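PDB 3GCF: terminal oxygenase component of carbazole 1,9a-dioxygenase from Nocardioides aromaticivorans, which probably catalyses the angular 1,9a-dioxygenation of carbazole, passing electrons from a Rieske [2Fe-2S] cluster to a mononuclear iron that activates molecular oxygen. Local coordinates for residues V138-I143 and P157-E162; Q219-N224 and G228-L233; A264-W269 and L274-F279; V268-V273 and T371-R376. All coordinates share one frame; numbering follows the deposited sequence.

Contact 1: residues V138-I143 and P157-E162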
loop_
_atom_site.group_PDB
_atom_site.type_symbol
_atom_site.label_atom_id
_atom_site.label_comp_id
_atom_site.label_asym_id
_atom_site.label_seq_id
_atom_site.Cartn_x
_atom_site.Cartn_y
_atom_site.Cartn_z
ATOM N N VAL A 138 15.485 25.685 -18.417
ATOM C CA VAL A 138 14.355 24.989 -17.820
ATOM C C VAL A 138 13.200 24.807 -18.792
ATOM O O VAL A 138 12.801 25.741 -19.485
ATOM C CB VAL A 138 13.828 25.726 -16.570
ATOM C CG1 VAL A 138 12.673 24.955 -15.963
ATOM C CG2 VAL A 138 14.947 25.877 -15.550
ATOM N N VAL A 139 12.670 23.590 -18.835
ATOM C CA VAL A 139 11.550 23.271 -19.703
ATOM C C VAL A 139 10.240 23.566 -18.990
ATOM O O VAL A 139 9.894 22.894 -18.018
ATOM C CB VAL A 139 11.554 21.780 -20.100
ATOM C CG1 VAL A 139 10.302 21.458 -20.913
ATOM C CG2 VAL A 139 12.816 21.456 -20.896
ATOM N N PHE A 140 9.517 24.574 -19.470
ATOM C CA PHE A 140 8.236 24.946 -18.883
ATOM C C PHE A 140 7.112 24.424 -19.766
ATOM O O PHE A 140 7.232 24.398 -20.993
ATOM C CB PHE A 140 8.128 26.468 -18.752
ATOM C CG PHE A 140 9.070 27.059 -17.738
ATOM C CD1 PHE A 140 8.746 27.059 -16.385
ATOM C CD2 PHE A 140 10.297 27.588 -18.134
ATOM C CE1 PHE A 140 9.631 27.575 -15.438
ATOM C CE2 PHE A 140 11.193 28.108 -17.192
ATOM C CZ PHE A 140 10.859 28.100 -15.840
ATOM N N VAL A 141 6.027 23.997 -19.131
ATOM C CA VAL A 141 4.865 23.475 -19.835
ATOM C C VAL A 141 3.636 24.226 -19.338
ATOM O O VAL A 141 3.487 24.456 -18.136
ATOM C CB VAL A 141 4.670 21.968 -19.543
ATOM C CG1 VAL A 141 3.435 21.456 -20.262
ATOM C CG2 VAL A 141 5.901 21.186 -19.975
ATOM N N PHE A 142 2.753 24.615 -20.253
ATOM C CA PHE A 142 1.557 25.332 -19.851
ATOM C C PHE A 142 0.431 24.339 -19.584
ATOM O O PHE A 142 -0.022 23.641 -20.492
ATOM C CB PHE A 142 1.133 26.326 -20.934
ATOM C CG PHE A 142 0.092 27.307 -20.472
ATOM C CD1 PHE A 142 0.452 28.409 -19.700
ATOM C CD2 PHE A 142 -1.252 27.104 -20.764
ATOM C CE1 PHE A 142 -0.512 29.296 -19.221
ATOM C CE2 PHE A 142 -2.227 27.985 -20.290
ATOM C CZ PHE A 142 -1.854 29.085 -19.514
ATOM N N ILE A 143 -0.010 24.273 -18.332
ATOM C CA ILE A 143 -1.080 23.363 -17.935
ATOM C C ILE A 143 -2.380 24.149 -17.771
ATOM O O ILE A 143 -2.414 25.156 -17.064
ATOM C CB ILE A 143 -0.761 22.679 -16.580
ATOM C CG1 ILE A 143 0.641 22.060 -16.611
ATOM C CG2 ILE A 143 -1.807 21.618 -16.278
ATOM C CD1 ILE A 143 0.805 20.931 -17.604
ATOM N N PRO A 157 10.380 38.086 -10.377
ATOM C CA PRO A 157 11.167 39.048 -11.153
ATOM C C PRO A 157 12.644 38.669 -11.063
ATOM O O PRO A 157 13.104 38.190 -10.025
ATOM C CB PRO A 157 10.877 40.379 -10.457
ATOM C CG PRO A 157 9.494 40.184 -9.902
ATOM C CD PRO A 157 9.553 38.767 -9.365
ATOM N N GLY A 158 13.380 38.873 -12.151
ATOM C CA GLY A 158 14.796 38.556 -12.159
ATOM C C GLY A 158 15.162 37.184 -12.699
ATOM O O GLY A 158 16.299 36.969 -13.114
ATOM N N PHE A 159 14.218 36.247 -12.695
ATOM C CA PHE A 159 14.506 34.900 -13.185
ATOM C C PHE A 159 14.967 34.890 -14.643
ATOM O O PHE A 159 15.905 34.177 -15.004
ATOM C CB PHE A 159 13.272 34.004 -13.027
ATOM C CG PHE A 159 13.524 32.551 -13.360
ATOM C CD1 PHE A 159 13.508 32.104 -14.685
ATOM C CD2 PHE A 159 13.787 31.626 -12.343
ATOM C CE1 PHE A 159 13.750 30.761 -14.996
ATOM C CE2 PHE A 159 14.032 30.283 -12.643
ATOM C CZ PHE A 159 14.014 29.848 -13.977
ATOM N N LEU A 160 14.315 35.691 -15.479
ATOM C CA LEU A 160 14.658 35.738 -16.891
ATOM C C LEU A 160 15.791 36.700 -17.260
ATOM O O LEU A 160 15.994 36.974 -18.445
ATOM C CB LEU A 160 13.411 36.080 -17.710
ATOM C CG LEU A 160 12.251 35.085 -17.569
ATOM C CD1 LEU A 160 10.989 35.668 -18.207
ATOM C CD2 LEU A 160 12.630 33.746 -18.206
ATOM N N ASP A 161 16.534 37.205 -16.271
ATOM C CA ASP A 161 17.634 38.131 -16.564
ATOM C C ASP A 161 18.594 37.533 -17.585
ATOM O O ASP A 161 19.128 36.439 -17.389
ATOM C CB ASP A 161 18.398 38.503 -15.289
ATOM C CG ASP A 161 17.635 39.482 -14.416
ATOM O OD1 ASP A 161 16.529 39.901 -14.819
ATOM O OD2 ASP A 161 18.140 39.838 -13.328
ATOM N N GLU A 162 18.819 38.267 -18.668
ATOM C CA GLU A 162 19.680 37.813 -19.751
ATOM C C GLU A 162 21.165 37.748 -19.402
ATOM O O GLU A 162 21.917 37.002 -20.030
ATOM C CB GLU A 162 19.494 38.714 -20.983
ATOM C CG GLU A 162 18.073 39.249 -21.162
ATOM C CD GLU A 162 17.872 40.635 -20.532
ATOM O OE1 GLU A 162 18.280 41.638 -21.167
ATOM O OE2 GLU A 162 17.319 40.723 -19.407
#

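Contact 2: residues Q219-N224 and G228-L233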
loop_
_atom_site.group_PDB
_atom_site.type_symbol
_atom_site.label_atom_id
_atom_site.label_comp_id
_atom_site.label_asym_id
_atom_site.label_seq_id
_atom_site.Cartn_x
_atom_site.Cartn_y
_atom_site.Cartn_z
ATOM N N GLN A 219 5.485 42.861 1.778
ATOM C CA GLN A 219 4.837 43.649 0.744
ATOM C C GLN A 219 4.163 42.753 -0.287
ATOM O O GLN A 219 4.765 41.811 -0.801
ATOM C CB GLN A 219 5.841 44.567 0.046
ATOM C CG GLN A 219 5.153 45.661 -0.767
ATOM C CD GLN A 219 6.122 46.655 -1.362
ATOM O OE1 GLN A 219 7.014 47.155 -0.677
ATOM N NE2 GLN A 219 5.945 46.958 -2.643
ATOM N N VAL A 220 2.904 43.052 -0.581
ATOM C CA VAL A 220 2.145 42.284 -1.554
ATOM C C VAL A 220 2.175 42.979 -2.912
ATOM O O VAL A 220 1.853 44.157 -3.023
ATOM C CB VAL A 220 0.680 42.123 -1.099
ATOM C CG1 VAL A 220 -0.095 41.297 -2.112
ATOM C CG2 VAL A 220 0.636 41.459 0.266
ATOM N N TYR A 221 2.593 42.246 -3.937
ATOM C CA TYR A 221 2.648 42.773 -5.294
ATOM C C TYR A 221 1.462 42.177 -6.026
ATOM O O TYR A 221 1.480 41.005 -6.401
ATOM C CB TYR A 221 3.952 42.359 -5.974
ATOM C CG TYR A 221 5.152 43.118 -5.463
ATOM C CD1 TYR A 221 5.388 44.431 -5.863
ATOM C CD2 TYR A 221 6.020 42.547 -4.532
ATOM C CE1 TYR A 221 6.456 45.163 -5.350
ATOM C CE2 TYR A 221 7.093 43.272 -4.010
ATOM C CZ TYR A 221 7.302 44.580 -4.423
ATOM O OH TYR A 221 8.350 45.309 -3.915
ATOM N N ASP A 222 0.426 42.984 -6.214
ATOM C CA ASP A 222 -0.783 42.516 -6.873
ATOM C C ASP A 222 -1.250 43.478 -7.963
ATOM O O ASP A 222 -2.444 43.693 -8.154
ATOM C CB ASP A 222 -1.870 42.317 -5.814
ATOM C CG ASP A 222 -3.152 41.758 -6.386
ATOM O OD1 ASP A 222 -3.092 41.051 -7.415
ATOM O OD2 ASP A 222 -4.219 42.017 -5.790
ATOM N N GLU A 223 -0.291 44.053 -8.676
ATOM C CA GLU A 223 -0.583 44.983 -9.760
ATOM C C GLU A 223 -0.017 44.376 -11.037
ATOM O O GLU A 223 1.184 44.459 -11.288
ATOM C CB GLU A 223 0.080 46.334 -9.487
ATOM C CG GLU A 223 -0.337 47.435 -10.446
ATOM C CD GLU A 223 0.385 48.746 -10.185
ATOM O OE1 GLU A 223 1.617 48.809 -10.410
ATOM O OE2 GLU A 223 -0.282 49.713 -9.748
ATOM N N ASN A 224 -0.879 43.771 -11.847
ATOM C CA ASN A 224 -0.430 43.123 -13.079
ATOM C C ASN A 224 0.317 41.860 -12.659
ATOM O O ASN A 224 0.089 41.341 -11.564
ATOM C CB ASN A 224 0.504 44.045 -13.877
ATOM C CG ASN A 224 -0.224 45.225 -14.504
ATOM O OD1 ASN A 224 0.390 46.242 -14.824
ATOM N ND2 ASN A 224 -1.535 45.089 -14.694
ATOM N N GLY A 228 2.996 38.365 -6.129
ATOM C CA GLY A 228 3.594 37.631 -5.036
ATOM C C GLY A 228 3.734 38.432 -3.758
ATOM O O GLY A 228 3.270 39.566 -3.659
ATOM N N VAL A 229 4.389 37.826 -2.773
ATOM C CA VAL A 229 4.613 38.458 -1.487
ATOM C C VAL A 229 6.118 38.503 -1.224
ATOM O O VAL A 229 6.823 37.521 -1.442
ATOM C CB VAL A 229 3.913 37.672 -0.365
ATOM C CG1 VAL A 229 3.967 38.462 0.930
ATOM C CG2 VAL A 229 2.473 37.375 -0.762
ATOM N N LEU A 230 6.604 39.650 -0.762
ATOM C CA LEU A 230 8.024 39.814 -0.490
ATOM C C LEU A 230 8.313 40.137 0.971
ATOM O O LEU A 230 7.692 41.031 1.555
ATOM C CB LEU A 230 8.587 40.920 -1.385
ATOM C CG LEU A 230 10.069 41.326 -1.362
ATOM C CD1 LEU A 230 10.395 42.061 -0.089
ATOM C CD2 LEU A 230 10.937 40.111 -1.518
ATOM N N ASP A 231 9.256 39.397 1.554
ATOM C CA ASP A 231 9.675 39.615 2.938
ATOM C C ASP A 231 10.998 40.389 2.895
ATOM O O ASP A 231 11.986 39.907 2.344
ATOM C CB ASP A 231 9.916 38.285 3.672
ATOM C CG ASP A 231 8.642 37.507 3.941
ATOM O OD1 ASP A 231 7.533 38.035 3.704
ATOM O OD2 ASP A 231 8.759 36.350 4.403
ATOM N N ARG A 232 11.017 41.588 3.465
ATOM C CA ARG A 232 12.237 42.396 3.481
ATOM C C ARG A 232 13.057 42.038 4.719
ATOM O O ARG A 232 13.178 42.831 5.654
ATOM C CB ARG A 232 11.878 43.884 3.488
ATOM C CG ARG A 232 11.183 44.347 2.219
ATOM C CD ARG A 232 11.241 45.863 2.084
ATOM N NE ARG A 232 11.385 46.259 0.685
ATOM C CZ ARG A 232 10.372 46.404 -0.159
ATOM N NH1 ARG A 232 9.132 46.192 0.261
ATOM N NH2 ARG A 232 10.601 46.736 -1.425
ATOM N N LEU A 233 13.626 40.839 4.709
ATOM C CA LEU A 233 14.395 40.330 5.839
ATOM C C LEU A 233 15.528 41.219 6.360
ATOM O O LEU A 233 15.670 41.390 7.570
ATOM C CB LEU A 233 14.952 38.940 5.504
ATOM C CG LEU A 233 13.937 37.854 5.106
ATOM C CD1 LEU A 233 14.674 36.549 4.852
ATOM C CD2 LEU A 233 12.894 37.666 6.201
#

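Contact 3: residues A264-W269 and L274-F279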
loop_
_atom_site.group_PDB
_atom_site.type_symbol
_atom_site.label_atom_id
_atom_site.label_comp_id
_atom_site.label_asym_id
_atom_site.label_seq_id
_atom_site.Cartn_x
_atom_site.Cartn_y
_atom_site.Cartn_z
ATOM N N ALA A 264 18.722 38.253 2.165
ATOM C CA ALA A 264 18.410 39.639 2.484
ATOM C C ALA A 264 16.915 39.804 2.227
ATOM O O ALA A 264 16.243 40.627 2.856
ATOM C CB ALA A 264 19.200 40.577 1.582
ATOM N N GLN A 265 16.407 39.005 1.293
ATOM C CA GLN A 265 14.994 39.025 0.927
ATOM C C GLN A 265 14.542 37.646 0.473
ATOM O O GLN A 265 15.312 36.905 -0.140
ATOM C CB GLN A 265 14.739 40.005 -0.229
ATOM C CG GLN A 265 14.905 41.477 0.117
ATOM C CD GLN A 265 14.588 42.393 -1.058
ATOM O OE1 GLN A 265 14.354 43.587 -0.879
ATOM N NE2 GLN A 265 14.588 41.841 -2.263
ATOM N N VAL A 266 13.295 37.306 0.782
ATOM C CA VAL A 266 12.725 36.039 0.346
ATOM C C VAL A 266 11.320 36.362 -0.129
ATOM O O VAL A 266 10.607 37.146 0.501
ATOM C CB VAL A 266 12.681 34.980 1.479
ATOM C CG1 VAL A 266 11.842 35.467 2.643
ATOM C CG2 VAL A 266 12.127 33.676 0.927
ATOM N N SER A 267 10.927 35.776 -1.252
ATOM C CA SER A 267 9.611 36.046 -1.800
ATOM C C SER A 267 9.028 34.857 -2.540
ATOM O O SER A 267 9.754 33.984 -3.018
ATOM C CB SER A 267 9.686 37.250 -2.749
ATOM O OG SER A 267 10.633 37.026 -3.781
ATOM N N VAL A 268 7.706 34.834 -2.633
ATOM C CA VAL A 268 7.019 33.768 -3.339
ATOM C C VAL A 268 6.072 34.419 -4.343
ATOM O O VAL A 268 5.427 35.424 -4.038
ATOM C CB VAL A 268 6.235 32.855 -2.359
ATOM C CG1 VAL A 268 5.163 33.656 -1.637
ATOM C CG2 VAL A 268 5.625 31.685 -3.117
ATOM N N TRP A 269 6.003 33.848 -5.542
ATOM C CA TRP A 269 5.159 34.384 -6.599
ATOM C C TRP A 269 4.270 33.306 -7.210
ATOM O O TRP A 269 4.653 32.134 -7.274
ATOM C CB TRP A 269 6.039 35.008 -7.686
ATOM C CG TRP A 269 7.055 35.961 -7.123
ATOM C CD1 TRP A 269 8.190 35.638 -6.442
ATOM C CD2 TRP A 269 6.971 37.390 -7.104
ATOM N NE1 TRP A 269 8.817 36.774 -5.992
ATOM C CE2 TRP A 269 8.089 37.865 -6.383
ATOM C CE3 TRP A 269 6.054 38.318 -7.623
ATOM C CZ2 TRP A 269 8.318 39.229 -6.166
ATOM C CZ3 TRP A 269 6.279 39.673 -7.406
ATOM C CH2 TRP A 269 7.404 40.115 -6.683
ATOM N N LEU A 274 9.452 30.304 -5.254
ATOM C CA LEU A 274 10.245 31.013 -4.259
ATOM C C LEU A 274 11.485 31.669 -4.854
ATOM O O LEU A 274 12.028 31.215 -5.869
ATOM C CB LEU A 274 10.694 30.046 -3.159
ATOM C CG LEU A 274 11.184 30.641 -1.832
ATOM C CD1 LEU A 274 9.973 31.043 -1.010
ATOM C CD2 LEU A 274 12.010 29.612 -1.054
ATOM N N LYS A 275 11.923 32.742 -4.206
ATOM C CA LYS A 275 13.123 33.459 -4.604
ATOM C C LYS A 275 13.839 33.878 -3.316
ATOM O O LYS A 275 13.303 34.649 -2.523
ATOM C CB LYS A 275 12.775 34.698 -5.438
ATOM C CG LYS A 275 14.003 35.461 -5.923
ATOM C CD LYS A 275 13.647 36.758 -6.644
ATOM C CE LYS A 275 14.912 37.455 -7.141
ATOM N NZ LYS A 275 14.617 38.726 -7.862
ATOM N N VAL A 276 15.038 33.343 -3.109
ATOM C CA VAL A 276 15.842 33.655 -1.928
ATOM C C VAL A 276 17.015 34.458 -2.453
ATOM O O VAL A 276 17.845 33.956 -3.222
ATOM C CB VAL A 276 16.333 32.373 -1.241
ATOM C CG1 VAL A 276 16.933 32.702 0.123
ATOM C CG2 VAL A 276 15.163 31.400 -1.090
ATOM N N ASP A 277 17.082 35.710 -2.006
ATOM C CA ASP A 277 18.072 36.666 -2.485
ATOM C C ASP A 277 18.948 37.317 -1.404
ATOM O O ASP A 277 18.471 38.132 -0.617
ATOM C CB ASP A 277 17.284 37.740 -3.238
ATOM C CG ASP A 277 18.141 38.621 -4.094
ATOM O OD1 ASP A 277 19.380 38.480 -4.072
ATOM O OD2 ASP A 277 17.546 39.466 -4.795
ATOM N N PRO A 278 20.238 36.958 -1.342
ATOM C CA PRO A 278 20.936 35.971 -2.175
ATOM C C PRO A 278 21.041 34.656 -1.397
ATOM O O PRO A 278 20.906 34.645 -0.173
ATOM C CB PRO A 278 22.295 36.620 -2.392
ATOM C CG PRO A 278 22.561 37.247 -1.049
ATOM C CD PRO A 278 21.204 37.834 -0.646
ATOM N N PHE A 279 21.283 33.556 -2.099
ATOM C CA PHE A 279 21.389 32.257 -1.446
ATOM C C PHE A 279 21.723 31.226 -2.512
ATOM O O PHE A 279 21.292 31.362 -3.653
ATOM C CB PHE A 279 20.055 31.895 -0.787
ATOM C CG PHE A 279 20.170 30.847 0.277
ATOM C CD1 PHE A 279 20.554 31.192 1.570
ATOM C CD2 PHE A 279 19.938 29.504 -0.023
ATOM C CE1 PHE A 279 20.711 30.209 2.556
ATOM C CE2 PHE A 279 20.093 28.515 0.952
ATOM C CZ PHE A 279 20.481 28.866 2.243
HETATM O O HOH W 1 14.510 39.747 -3.944
HETATM O O HOH W 2 13.125 37.666 -2.938
#

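Contact 4: residues V268-V273 and T371-R376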
loop_
_atom_site.group_PDB
_atom_site.type_symbol
_atom_site.label_atom_id
_atom_site.label_comp_id
_atom_site.label_asym_id
_atom_site.label_seq_id
_atom_site.Cartn_x
_atom_site.Cartn_y
_atom_site.Cartn_z
ATOM N N VAL A 268 7.706 34.834 -2.633
ATOM C CA VAL A 268 7.019 33.768 -3.339
ATOM C C VAL A 268 6.072 34.419 -4.343
ATOM O O VAL A 268 5.427 35.424 -4.038
ATOM C CB VAL A 268 6.235 32.855 -2.359
ATOM C CG1 VAL A 268 5.163 33.656 -1.637
ATOM C CG2 VAL A 268 5.625 31.685 -3.117
ATOM N N TRP A 269 6.003 33.848 -5.542
ATOM C CA TRP A 269 5.159 34.384 -6.599
ATOM C C TRP A 269 4.270 33.306 -7.210
ATOM O O TRP A 269 4.653 32.134 -7.274
ATOM C CB TRP A 269 6.039 35.008 -7.686
ATOM C CG TRP A 269 7.055 35.961 -7.123
ATOM C CD1 TRP A 269 8.190 35.638 -6.442
ATOM C CD2 TRP A 269 6.971 37.390 -7.104
ATOM N NE1 TRP A 269 8.817 36.774 -5.992
ATOM C CE2 TRP A 269 8.089 37.865 -6.383
ATOM C CE3 TRP A 269 6.054 38.318 -7.623
ATOM C CZ2 TRP A 269 8.318 39.229 -6.166
ATOM C CZ3 TRP A 269 6.279 39.673 -7.406
ATOM C CH2 TRP A 269 7.404 40.115 -6.683
ATOM N N LEU A 270 3.078 33.700 -7.649
ATOM C CA LEU A 270 2.160 32.751 -8.268
ATOM C C LEU A 270 2.855 32.180 -9.503
ATOM O O LEU A 270 3.616 32.881 -10.168
ATOM C CB LEU A 270 0.854 33.450 -8.664
ATOM C CG LEU A 270 -0.152 33.694 -7.534
ATOM C CD1 LEU A 270 -1.272 34.612 -8.010
ATOM C CD2 LEU A 270 -0.730 32.354 -7.077
ATOM N N PRO A 271 2.594 30.906 -9.835
ATOM C CA PRO A 271 1.693 29.973 -9.152
ATOM C C PRO A 271 2.258 29.327 -7.887
ATOM O O PRO A 271 1.614 28.459 -7.294
ATOM C CB PRO A 271 1.395 28.946 -10.237
ATOM C CG PRO A 271 2.713 28.845 -10.938
ATOM C CD PRO A 271 3.134 30.301 -11.069
ATOM N N GLY A 272 3.452 29.752 -7.478
ATOM C CA GLY A 272 4.076 29.204 -6.281
ATOM C C GLY A 272 5.562 28.983 -6.496
ATOM O O GLY A 272 6.038 27.845 -6.501
ATOM N N VAL A 273 6.295 30.080 -6.671
ATOM C CA VAL A 273 7.729 30.029 -6.933
ATOM C C VAL A 273 8.486 30.905 -5.941
ATOM O O VAL A 273 8.202 32.097 -5.804
ATOM C CB VAL A 273 8.024 30.508 -8.378
ATOM C CG1 VAL A 273 9.498 30.292 -8.731
ATOM C CG2 VAL A 273 7.119 29.763 -9.356
ATOM N N THR A 371 -3.853 34.131 0.733
ATOM C CA THR A 371 -4.897 35.070 0.346
ATOM C C THR A 371 -4.730 35.511 -1.101
ATOM O O THR A 371 -5.678 35.477 -1.884
ATOM C CB THR A 371 -4.862 36.308 1.250
ATOM O OG1 THR A 371 -5.073 35.901 2.603
ATOM C CG2 THR A 371 -5.940 37.307 0.848
ATOM N N LEU A 372 -3.518 35.919 -1.450
ATOM C CA LEU A 372 -3.232 36.361 -2.806
ATOM C C LEU A 372 -3.438 35.228 -3.813
ATOM O O LEU A 372 -3.953 35.450 -4.907
ATOM C CB LEU A 372 -1.796 36.871 -2.895
ATOM C CG LEU A 372 -1.344 37.334 -4.281
ATOM C CD1 LEU A 372 -2.053 38.637 -4.648
ATOM C CD2 LEU A 372 0.165 37.525 -4.283
ATOM N N ALA A 373 -3.039 34.018 -3.438
ATOM C CA ALA A 373 -3.174 32.859 -4.315
ATOM C C ALA A 373 -4.641 32.476 -4.500
ATOM O O ALA A 373 -5.070 32.137 -5.600
ATOM C CB ALA A 373 -2.389 31.682 -3.749
ATOM N N SER A 374 -5.404 32.529 -3.418
ATOM C CA SER A 374 -6.817 32.200 -3.475
ATOM C C SER A 374 -7.543 33.189 -4.384
ATOM O O SER A 374 -8.448 32.808 -5.127
ATOM C CB SER A 374 -7.417 32.244 -2.069
ATOM O OG SER A 374 -8.803 31.960 -2.084
ATOM N N GLU A 375 -7.131 34.452 -4.339
ATOM C CA GLU A 375 -7.756 35.492 -5.155
ATOM C C GLU A 375 -7.217 35.602 -6.579
ATOM O O GLU A 375 -7.945 36.011 -7.479
ATOM C CB GLU A 375 -7.591 36.868 -4.497
ATOM C CG GLU A 375 -7.973 36.939 -3.033
ATOM C CD GLU A 375 -7.665 38.300 -2.422
ATOM O OE1 GLU A 375 -6.590 38.870 -2.737
ATOM O OE2 GLU A 375 -8.487 38.794 -1.618
ATOM N N ARG A 376 -5.957 35.240 -6.795
ATOM C CA ARG A 376 -5.375 35.387 -8.124
ATOM C C ARG A 376 -4.999 34.128 -8.897
ATOM O O ARG A 376 -4.649 34.221 -10.075
ATOM C CB ARG A 376 -4.154 36.303 -8.039
ATOM C CG ARG A 376 -4.423 37.631 -7.358
ATOM C CD ARG A 376 -5.257 38.559 -8.223
ATOM N NE ARG A 376 -5.602 39.776 -7.497
ATOM C CZ ARG A 376 -6.153 40.853 -8.050
ATOM N NH1 ARG A 376 -6.424 40.876 -9.350
ATOM N NH2 ARG A 376 -6.440 41.910 -7.298
#

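Contact 1: residues V138-I143 and P157-E162
Phe159 sets CE1 of its ring 4.0 Å from CZ of Phe140, arriving at the edge of the Phe140 ring, near its plane. The two side chains grow toward each other from opposite sides, and Val138, two residues along the same strand, adds CG2 at the edge of the Phe159 ring, 4.4 Å from its CZ. Within the strand, Val138 also lays CG1 against one face of Phe140, 3.6 Å above the plane and toward its rim. The ring of Phe159 is carried outward from a type I turn, Gly158 to Asp161, by a first torsion that sets CG opposite the backbone N (chi1 -173°). That turn is closed by Asp161 N bonding to Gly158 O at 3.2 Å. No hydrogen bond crosses the contact, and all three touching side chains are buried. Tyr287 meets Phe159 edge-to-face, while Phe140 also packs on Trp35 and Pro37 of strand 34-40. Hydrophobic packing of this kind joins the Rieske-domain sheet, strands 34-40 and 138-143 among them, to the loop leading into strand 164-173 of the catalytic, Bet v 1-like part of a Rieske oxygenase.

Contact 2: residues Q219-N224 and G228-L233
A beta hairpin formed by strands 218-221 and 228-231 brings these segments together, antiparallel and with their axes 4.7 Å apart. Gln219 and Leu230 form a hydrogen-bonded pair: Gln219 N donates to Leu230 O at 2.9 Å, and Leu230 N returns the bond to Gln219 O. Tyr221 and Gly228 form the next such pair, in which Tyr221 N reaches Gly228 O at 2.8 Å and Gly228 N donates to Tyr221 O. Between them Val220 and Val229 make a non-hydrogen-bonded pair, both facing helix 364-376, where each touches Lys368.

The hairpin ends the seven-stranded antiparallel sheet of the catalytic domain: strand 218-221 is outermost within this chain, while Val229 and Asp231 bond through their backbones to strand 265-269.

On the opposite face of the hairpin, the Tyr221 ring lies alongside Leu230 and takes its CB at the ring edge, 3.8 Å from CE2. Leaning back beside the backbone N (chi1 -74°), the tyrosine runs in the same direction as the leucine. Farther out, the Gln219 amide meets Arg232, whose NH1 donates to OE1; the modelled 2.5 Å is unusually short, and the exact length is doubtful. The bond is bent, and the nitrogen stands above the carbonyl plane of the amide, the two flat groups being turned 34° apart. Leu230 CD1 lies over the rim of one face of the guanidinium group, 4.2 Å above its plane. The arginine also crosses Tyr221 nearly at a right angle, bringing NH2 to 3.6 Å from the phenolic OH, a proximity without a hydrogen bond.

Contact 3: residues A264-W269 and L274-F279
The beta hairpin of strands 265-269 and 273-277 lies within the catalytic sheet, flanked by strands 228-231 and 285-292. Gln265 pairs with Asp277 and Ser267 with Lys275 through hydrogen bonds in both directions; Asp277 N, for example, donates to Gln265 O at 2.8 Å. At the start of the strand, Ala264 and Gln265 together face Asp277 in a classic beta bulge. Both of their N-H groups reach Asp277 O from the same face of its plane, Ala264 N at 2.8 Å and at a bent 131°. The CB of Ala264 rests against CD of Pro278, which follows a cis peptide bond.

One face of the hairpin is apolar. Val266 crosses Leu274 obliquely, its CG2 lying 3.9 Å from CD1 of Leu274 and also near CG2 of Val276. The opposite face is polar. Ser267 OG, placed between the backbone N and carbonyl carbon (chi1 57°), approaches Lys275 CB and accepts a 2.9 Å bond from Trp269 NE1. A water joins the same hydroxyl to Lys275 O, and another bridges Asp277 OD2 to Gln265 NE2, weakly at the amide. Without the hydroxyl, as with an alanine here, the indole N-H would probably lose its acceptor and the water on Lys275 O one of its two partners. The extended Lys275 chain carries NZ to a hydrogen bond with Pro157 O.

The Leu274 side chain stands about 8 Å from the iron bound by His189, His193 and Asp337, so this end of the apolar face lies near, though not against, the mononuclear iron site of a Rieske oxygenase.

Contact 4: residues V268-V273 and T371-R376
Leu270 supplies the packed part of this contact, turning both branches of its side chain to the last turn of helix 364-376. The tight fit is at CD2, which settles on Ala373, 3.7 Å from CA and 3.8 Å from CB. The other branch, CD1, comes to 3.3 Å from CB of Arg376, shorter than an ordinary carbon-carbon contact and so doubtful in detail. With CG opposite the carbonyl carbon (chi1 -79°), the leucine sends its fork toward the helix, and one branch goes to each of these two residues. No hydrogen bond crosses the interface. Cutting the fork back to an alanine is likely to open a gap beside Ala373 and leave the aliphatic base of Arg376 without its apolar neighbour.

Leu270 sits in the connection between strands 265-269 and 273-277 of the catalytic sheet, so the contact fastens this hairpin turn to the C-terminal helix. The turn is shaped by a cis peptide bond before Pro271 and by a classic beta bulge in which Gly272 and Val273 both face Trp269. Val273 N donates to Trp269 O at 2.7 Å, and Trp269 N bonds in return to Val273 O. Gly272 has backbone angles at which a CB would collide with the carbonyl O of Pro271.

Arg376 spans both parts. Its CB belongs to the packed side, where the two side chains cross at about a right angle; the rest of its chain forms the looser, partly exposed side, a bend at chi2 (-72°) leading the guanidinium away to a salt bridge from NH2 to Asp222 OD2. Trp369 of the same helix also packs on Leu270, and Tyr24 of helix 22-26 touches Ala373.

Contacts 2 and 3 are neighbouring hairpins of one sheet, joined where strand 228-231 bonds to strand 265-269; both are partly buried and rest on backbone hydrogen bonds. Contacts 1 and 4 are buried and rest on apolar packing with no hydrogen bond across, largely aromatic in the first and aliphatic in the second. Contact 4 continues from strand 265-269 of contact 3, sharing Val268 and Trp269, and ties its turn to the C-terminal helix; the Asp222-Arg376 salt bridge links that helix to contact 2. Contact 1 involves the other, six-stranded sheet, yet Pro157 meets contact 3 through Lys275 NZ and the Trp269 ring. Of the four, contact 3 alone approaches the iron.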